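Local structure of DMATS type aromatic prenyltransferase (Streptomyces coelicolor, 6ZRZ) at residues Q13-G18 / A26-Y31; V64-S69 / M78-E83. The protein probably catalyses the transfer of a dimethylallyl group from dimethylallyl diphosphate to carbon 5 of the indole ring of tryptophan. All coordinates share one frame; numbering follows the deposited sequence.

Contact 1 of 2, residues Q13-G18 / A26-Y31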
loop_
_atom_site.group_PDB
_atom_site.type_symbol
_atom_site.label_atom_id
_atom_site.label_comp_id
_atom_site.label_asym_id
_atom_site.label_seq_id
_atom_site.Cartn_x
_atom_site.Cartn_y
_atom_site.Cartn_z
ATOM N N GLN A 13 5.315 16.219 3.345
ATOM C CA GLN A 13 5.918 15.044 2.667
ATOM C C GLN A 13 5.285 14.899 1.282
ATOM O O GLN A 13 6.026 14.619 0.338
ATOM C CB GLN A 13 5.775 13.772 3.510
ATOM C CG GLN A 13 6.595 13.801 4.804
ATOM C CD GLN A 13 6.347 12.574 5.654
ATOM O OE1 GLN A 13 5.206 12.154 5.849
ATOM N NE2 GLN A 13 7.421 11.987 6.144
ATOM N N LEU A 14 3.954 15.025 1.167
ATOM C CA LEU A 14 3.266 14.847 -0.123
ATOM C C LEU A 14 3.808 15.897 -1.106
ATOM O O LEU A 14 4.165 15.521 -2.203
ATOM C CB LEU A 14 1.756 14.966 0.064
ATOM C CG LEU A 14 0.920 14.736 -1.191
ATOM C CD1 LEU A 14 -0.454 14.217 -0.845
ATOM C CD2 LEU A 14 0.792 15.993 -2.015
ATOM N N ARG A 15 3.918 17.149 -0.673
ATOM C CA ARG A 15 4.474 18.259 -1.507
ATOM C C ARG A 15 5.913 17.934 -1.960
ATOM O O ARG A 15 6.186 18.023 -3.201
ATOM C CB ARG A 15 4.409 19.570 -0.724
ATOM C CG ARG A 15 2.995 20.091 -0.526
ATOM C CD ARG A 15 2.985 21.241 0.457
ATOM N NE ARG A 15 1.629 21.562 0.868
ATOM C CZ ARG A 15 0.794 22.330 0.171
ATOM N NH1 ARG A 15 -0.428 22.582 0.624
ATOM N NH2 ARG A 15 1.183 22.854 -0.975
ATOM N N ARG A 16 6.809 17.584 -1.030
ATOM C CA ARG A 16 8.248 17.359 -1.353
ATOM C C ARG A 16 8.392 16.099 -2.206
ATOM O O ARG A 16 9.145 16.138 -3.192
ATOM C CB ARG A 16 9.108 17.285 -0.091
ATOM C CG ARG A 16 9.191 18.599 0.672
ATOM C CD ARG A 16 10.173 18.501 1.821
ATOM N NE ARG A 16 9.880 17.388 2.714
ATOM C CZ ARG A 16 9.171 17.461 3.843
ATOM N NH1 ARG A 16 8.657 18.619 4.248
ATOM N NH2 ARG A 16 8.976 16.372 4.575
ATOM N N LEU A 17 7.720 15.003 -1.847
ATOM C CA LEU A 17 7.754 13.776 -2.683
ATOM C C LEU A 17 7.061 14.047 -4.051
ATOM O O LEU A 17 7.523 13.514 -5.076
ATOM C CB LEU A 17 7.081 12.637 -1.921
ATOM C CG LEU A 17 7.275 11.259 -2.517
ATOM C CD1 LEU A 17 8.734 11.003 -2.799
ATOM C CD2 LEU A 17 6.699 10.200 -1.581
ATOM N N GLY A 18 5.986 14.830 -4.069
ATOM C CA GLY A 18 5.276 15.204 -5.317
ATOM C C GLY A 18 6.201 15.915 -6.315
ATOM O O GLY A 18 6.159 15.593 -7.548
ATOM N N ALA A 26 0.739 23.118 -9.121
ATOM C CA ALA A 26 -0.743 23.098 -9.173
ATOM C C ALA A 26 -1.258 21.763 -8.614
ATOM O O ALA A 26 -2.000 21.788 -7.662
ATOM C CB ALA A 26 -1.220 23.318 -10.587
ATOM N N ASP A 27 -0.824 20.641 -9.198
ATOM C CA ASP A 27 -1.289 19.271 -8.849
ATOM C C ASP A 27 -0.870 18.952 -7.410
ATOM O O ASP A 27 -1.681 18.338 -6.676
ATOM C CB ASP A 27 -0.786 18.240 -9.868
ATOM C CG ASP A 27 -1.426 18.379 -11.247
ATOM O OD1 ASP A 27 -2.453 19.058 -11.358
ATOM O OD2 ASP A 27 -0.898 17.804 -12.180
ATOM N N VAL A 28 0.319 19.390 -7.005
ATOM C CA VAL A 28 0.828 19.218 -5.613
ATOM C C VAL A 28 -0.117 19.937 -4.630
ATOM O O VAL A 28 -0.452 19.344 -3.598
ATOM C CB VAL A 28 2.291 19.696 -5.521
ATOM C CG1 VAL A 28 2.681 20.176 -4.136
ATOM C CG2 VAL A 28 3.238 18.596 -5.999
ATOM N N GLU A 29 -0.523 21.169 -4.933
ATOM C CA GLU A 29 -1.475 21.936 -4.096
ATOM C C GLU A 29 -2.789 21.170 -4.012
ATOM O O GLU A 29 -3.247 20.922 -2.887
ATOM C CB GLU A 29 -1.712 23.345 -4.657
ATOM C CG GLU A 29 -0.461 24.206 -4.657
ATOM C CD GLU A 29 0.307 24.233 -3.347
ATOM O OE1 GLU A 29 -0.342 24.318 -2.281
ATOM O OE2 GLU A 29 1.556 24.176 -3.386
ATOM N N THR A 30 -3.358 20.794 -5.148
ATOM C CA THR A 30 -4.639 20.029 -5.225
ATOM C C THR A 30 -4.532 18.797 -4.306
ATOM O O THR A 30 -5.408 18.576 -3.504
ATOM C CB THR A 30 -4.954 19.654 -6.678
ATOM O OG1 THR A 30 -5.096 20.862 -7.451
ATOM C CG2 THR A 30 -6.207 18.821 -6.829
ATOM N N TYR A 31 -3.457 18.027 -4.433
ATOM C CA TYR A 31 -3.356 16.699 -3.783
ATOM C C TYR A 31 -3.109 16.857 -2.277
ATOM O O TYR A 31 -3.638 16.058 -1.543
ATOM C CB TYR A 31 -2.349 15.845 -4.543
ATOM C CG TYR A 31 -2.852 15.366 -5.884
ATOM C CD1 TYR A 31 -4.133 14.879 -6.022
ATOM C CD2 TYR A 31 -2.042 15.374 -7.001
ATOM C CE1 TYR A 31 -4.605 14.388 -7.224
ATOM C CE2 TYR A 31 -2.502 14.911 -8.227
ATOM C CZ TYR A 31 -3.774 14.400 -8.336
ATOM O OH TYR A 31 -4.255 13.919 -9.500
#
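With CG opposite the carbonyl carbon (chi1 -70°) and the chain stretched out from CG to NE, Arg-15 leaves the flank of helix 6-20 and reaches across to Glu-29 of helix 25-39. Glu-29 sets off away from the other helix, and a bend at chi2 swings its carboxylate back to the edge of the guanidinium. The two side chains cross at about a right angle, their flat ends turned 37° against each other. A salt bridge joins Arg-15 NH2 to Glu-29 OE1; its modelled length of 2.5 Å is doubtful, since NH2 stands too close to the carboxylate and its exact place is uncertain, though the opposite charges do face each other. Val-28 fills the middle of the interface, directed at helix 6-20. Val-28 CG1 lies 3.6 Å from Arg-15 CG, beside the aliphatic part of that side chain, while the missing side chain of Gly-18 lets Val-28 CG2 settle 4.0 Å from Gly-18 CA. An alanine in place of Arg-15 is likely to leave the Glu-29 carboxylate without its positive mate and to uncover Val-28 CG1. On the more buried flank, Leu-14 spreads its two methyls over the backbone and the base of Tyr-31: CD1 comes to 3.7 Å from Tyr-31 O, and CD2 to 4.0 Å from Tyr-31 CB. The Tyr-31 ring itself turns away from helix 6-20, and its OH is hydrogen-bonded to Arg-141 O. Leu-14 also touches Leu-35, one turn further along helix 25-39. The segment axes approach to 9.4 Å at 154°, nearly antiparallel; between them runs an apolar seam, with the ion pair on its more exposed side. Two consecutive helices joined by a short loop make this an alpha-alpha hairpin, part of the helical layer that surrounds the strands in the ABBA barrel of aromatic prenyltransferases.

Contact 2 of 2, residues V64-S69 / M78-E83. With 6C7 (S-(3-methylbut-2-en-1-yl) trihydrogen thiodiphosphate), chain C; TRP (tryptophan), chain D.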
loop_
_atom_site.group_PDB
_atom_site.type_symbol
_atom_site.label_atom_id
_atom_site.label_comp_id
_atom_site.label_asym_id
_atom_site.label_seq_id
_atom_site.Cartn_x
_atom_site.Cartn_y
_atom_site.Cartn_z
ATOM N N VAL A 64 -0.982 7.355 7.130
ATOM C CA VAL A 64 -0.550 7.711 5.770
ATOM C C VAL A 64 0.667 6.866 5.434
ATOM O O VAL A 64 1.549 6.690 6.321
ATOM C CB VAL A 64 -0.239 9.213 5.669
ATOM C CG1 VAL A 64 0.285 9.611 4.318
ATOM C CG2 VAL A 64 -1.433 10.084 6.052
ATOM N N GLU A 65 0.689 6.368 4.213
ATOM C CA GLU A 65 1.894 5.781 3.586
ATOM C C GLU A 65 1.976 6.238 2.146
ATOM O O GLU A 65 0.923 6.451 1.517
ATOM C CB GLU A 65 1.843 4.262 3.685
ATOM C CG GLU A 65 3.113 3.601 3.235
ATOM C CD GLU A 65 3.017 2.080 3.243
ATOM O OE1 GLU A 65 2.402 1.516 2.304
ATOM O OE2 GLU A 65 3.565 1.490 4.160
ATOM N N PHE A 66 3.182 6.399 1.623
ATOM C CA PHE A 66 3.383 6.816 0.222
ATOM C C PHE A 66 3.935 5.662 -0.576
ATOM O O PHE A 66 4.461 4.694 -0.017
ATOM C CB PHE A 66 4.333 8.008 0.137
ATOM C CG PHE A 66 3.844 9.232 0.873
ATOM C CD1 PHE A 66 2.855 10.033 0.335
ATOM C CD2 PHE A 66 4.387 9.578 2.093
ATOM C CE1 PHE A 66 2.394 11.140 1.018
ATOM C CE2 PHE A 66 3.930 10.697 2.779
ATOM C CZ PHE A 66 2.935 11.473 2.239
ATOM N N SER A 67 3.848 5.765 -1.861
ATOM C CA SER A 67 4.487 4.779 -2.745
ATOM C C SER A 67 4.854 5.430 -4.071
ATOM O O SER A 67 4.173 6.421 -4.486
ATOM C CB SER A 67 3.671 3.536 -2.915
ATOM O OG SER A 67 2.481 3.749 -3.653
ATOM N N LEU A 68 5.945 4.940 -4.649
ATOM C CA LEU A 68 6.368 5.289 -6.020
ATOM C C LEU A 68 6.429 4.026 -6.807
ATOM O O LEU A 68 7.153 3.086 -6.380
ATOM C CB LEU A 68 7.721 5.951 -6.026
ATOM C CG LEU A 68 7.795 7.346 -5.453
ATOM C CD1 LEU A 68 9.249 7.793 -5.425
ATOM C CD2 LEU A 68 6.958 8.305 -6.269
ATOM N N SER A 69 5.693 4.004 -7.893
ATOM C CA SER A 69 5.634 2.888 -8.827
ATOM C C SER A 69 6.424 3.254 -10.090
ATOM O O SER A 69 6.147 4.334 -10.715
ATOM C CB SER A 69 4.225 2.569 -9.122
ATOM O OG SER A 69 4.124 1.274 -9.648
ATOM N N MET A 78 3.232 8.406 -8.316
ATOM C CA MET A 78 3.145 8.605 -6.857
ATOM C C MET A 78 1.750 8.255 -6.381
ATOM O O MET A 78 0.774 8.625 -7.045
ATOM C CB MET A 78 3.462 10.038 -6.491
ATOM C CG MET A 78 3.550 10.246 -5.052
ATOM S SD MET A 78 3.934 11.939 -4.684
ATOM C CE MET A 78 3.395 12.007 -2.970
ATOM N N ARG A 79 1.665 7.529 -5.270
ATOM C CA ARG A 79 0.379 7.193 -4.649
ATOM C C ARG A 79 0.470 7.503 -3.165
ATOM O O ARG A 79 1.583 7.555 -2.620
ATOM C CB ARG A 79 0.013 5.745 -4.967
ATOM C CG ARG A 79 0.075 5.427 -6.463
ATOM C CD ARG A 79 1.434 4.947 -6.978
ATOM N NE ARG A 79 1.730 3.771 -6.197
ATOM C CZ ARG A 79 1.232 2.565 -6.426
ATOM N NH1 ARG A 79 0.510 2.330 -7.509
ATOM N NH2 ARG A 79 1.514 1.583 -5.590
ATOM N N VAL A 80 -0.662 7.810 -2.564
ATOM C CA VAL A 80 -0.761 7.960 -1.096
ATOM C C VAL A 80 -1.885 7.066 -0.597
ATOM O O VAL A 80 -2.977 7.030 -1.234
ATOM C CB VAL A 80 -0.958 9.423 -0.666
ATOM C CG1 VAL A 80 -2.224 10.031 -1.256
ATOM C CG2 VAL A 80 -0.911 9.549 0.848
ATOM N N LEU A 81 -1.608 6.350 0.472
ATOM C CA LEU A 81 -2.544 5.444 1.170
ATOM C C LEU A 81 -2.946 6.104 2.469
ATOM O O LEU A 81 -2.057 6.602 3.182
ATOM C CB LEU A 81 -1.833 4.129 1.470
ATOM C CG LEU A 81 -2.656 3.095 2.216
ATOM C CD1 LEU A 81 -3.804 2.608 1.347
ATOM C CD2 LEU A 81 -1.787 1.934 2.647
ATOM N N VAL A 82 -4.237 6.188 2.749
ATOM C CA VAL A 82 -4.729 6.902 3.945
ATOM C C VAL A 82 -5.875 6.096 4.571
ATOM O O VAL A 82 -6.603 5.373 3.866
ATOM C CB VAL A 82 -5.166 8.326 3.578
ATOM C CG1 VAL A 82 -6.307 8.324 2.624
ATOM C CG2 VAL A 82 -5.506 9.123 4.802
ATOM N N GLU A 83 -6.043 6.245 5.847
ATOM C CA GLU A 83 -7.182 5.707 6.589
ATOM C C GLU A 83 -8.059 6.893 7.014
ATOM O O GLU A 83 -7.779 7.528 8.027
ATOM C CB GLU A 83 -6.699 4.903 7.789
ATOM C CG GLU A 83 -7.856 4.345 8.616
ATOM C CD GLU A 83 -7.417 3.512 9.812
ATOM O OE1 GLU A 83 -7.124 4.092 10.801
ATOM O OE2 GLU A 83 -7.397 2.286 9.727
HETATM O O4 6C7 C . -1.608 -2.498 -8.435
HETATM P P1 6C7 C . -1.496 -1.167 -7.497
HETATM O O6 6C7 C . -0.192 -0.484 -7.615
HETATM O O5 6C7 C . -2.734 -0.206 -7.959
HETATM O O2 6C7 C . -1.895 -1.588 -5.975
HETATM P P3 6C7 C . -0.844 -1.513 -4.741
HETATM O O8 6C7 C . 0.261 -2.610 -5.151
HETATM O O7 6C7 C . -0.216 -0.192 -4.516
HETATM S S9 6C7 C . -1.710 -2.185 -3.301
HETATM C C10 6C7 C . -0.408 -2.150 -2.056
HETATM C C11 6C7 C . -1.061 -1.421 -0.850
HETATM C C12 6C7 C . -1.737 -2.191 0.308
HETATM C C13 6C7 C . -2.366 -1.413 1.444
HETATM C C14 6C7 C . -1.831 -3.716 0.350
HETATM N N TRP D . 1.493 -1.819 7.207
HETATM C CA TRP D . 0.557 -2.934 6.920
HETATM C C TRP D . 1.330 -4.240 6.677
HETATM O O TRP D . 2.581 -4.289 6.613
HETATM C CB TRP D . -0.362 -2.602 5.739
HETATM C CG TRP D . 0.335 -2.194 4.474
HETATM C CD1 TRP D . 0.709 -0.928 4.104
HETATM C CD2 TRP D . 0.740 -3.060 3.397
HETATM N NE1 TRP D . 1.322 -0.957 2.877
HETATM C CE2 TRP D . 1.342 -2.246 2.411
HETATM C CE3 TRP D . 0.630 -4.434 3.161
HETATM C CZ2 TRP D . 1.850 -2.768 1.221
HETATM C CZ3 TRP D . 1.124 -4.949 1.985
HETATM C CH2 TRP D . 1.741 -4.130 1.035
HETATM O OXT TRP D . 0.677 -5.301 6.543
#
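Arg-79 curls back over its own beta hairpin, bent at chi2 and chi3, to rest on Ser-67 while gripping the thiodiphosphate of the prenyl donor analogue. The hairpin pairs strands 64-70 and 77-82 of the antiparallel ABBA barrel. Arg-79 NE donates to Ser-67 OG at 2.7 Å, which fixes the turn of the guanidinium, and Ser-69 CB lies over one of its faces. Thus oriented, Arg-79 NH1 gives the analogue's O6 a nearly straight bond of 2.9 Å (163°); NH2 adds a weak one to O7. Arg-202 and Arg-338 also bind this anion. Paired bonds between Glu-65 and Leu-81, and between Ser-67 and Arg-79, lock the register. The side chains of these two pairs share one face, which meets both ligands and so lines the barrel interior. The opposite face is apolar: Val-80 CG2 packs 3.7 Å from both Val-64 CG1 and Phe-66 CE1, Met-78 lies alongside Phe-66, and Leu-68 CD2 meets Met-78 CB. Within the barrel, Leu-81 CD2 touches prenyl methyl C13 at 3.6 Å. Glu-65, extended beyond CG, takes the indole N-H of the bound tryptophan, NE1 to OE1, at 2.8 Å.

How the contacts relate
Contact 1 belongs to the outer helical layer and contact 2 to the barrel wall inside it; their centres are 12 Å apart. Helix 6-20 joins them, since it pairs with helix 25-39 and also lies on the apolar face of the hairpin. Gly-18 CA sits 3.6 Å from Met-78 SD, so this residue serves both contacts. Nearby, Leu-17 CD2 is 3.7 Å from Phe-66 CB. Helix 25-39 contributes as well, with Leu-35 against Val-80. The layers thus run from helix pair to hairpin to ligands: contact 1 touches the back of the strands, while contact 2 alone meets the tryptophan and the thiodiphosphate, from its other face.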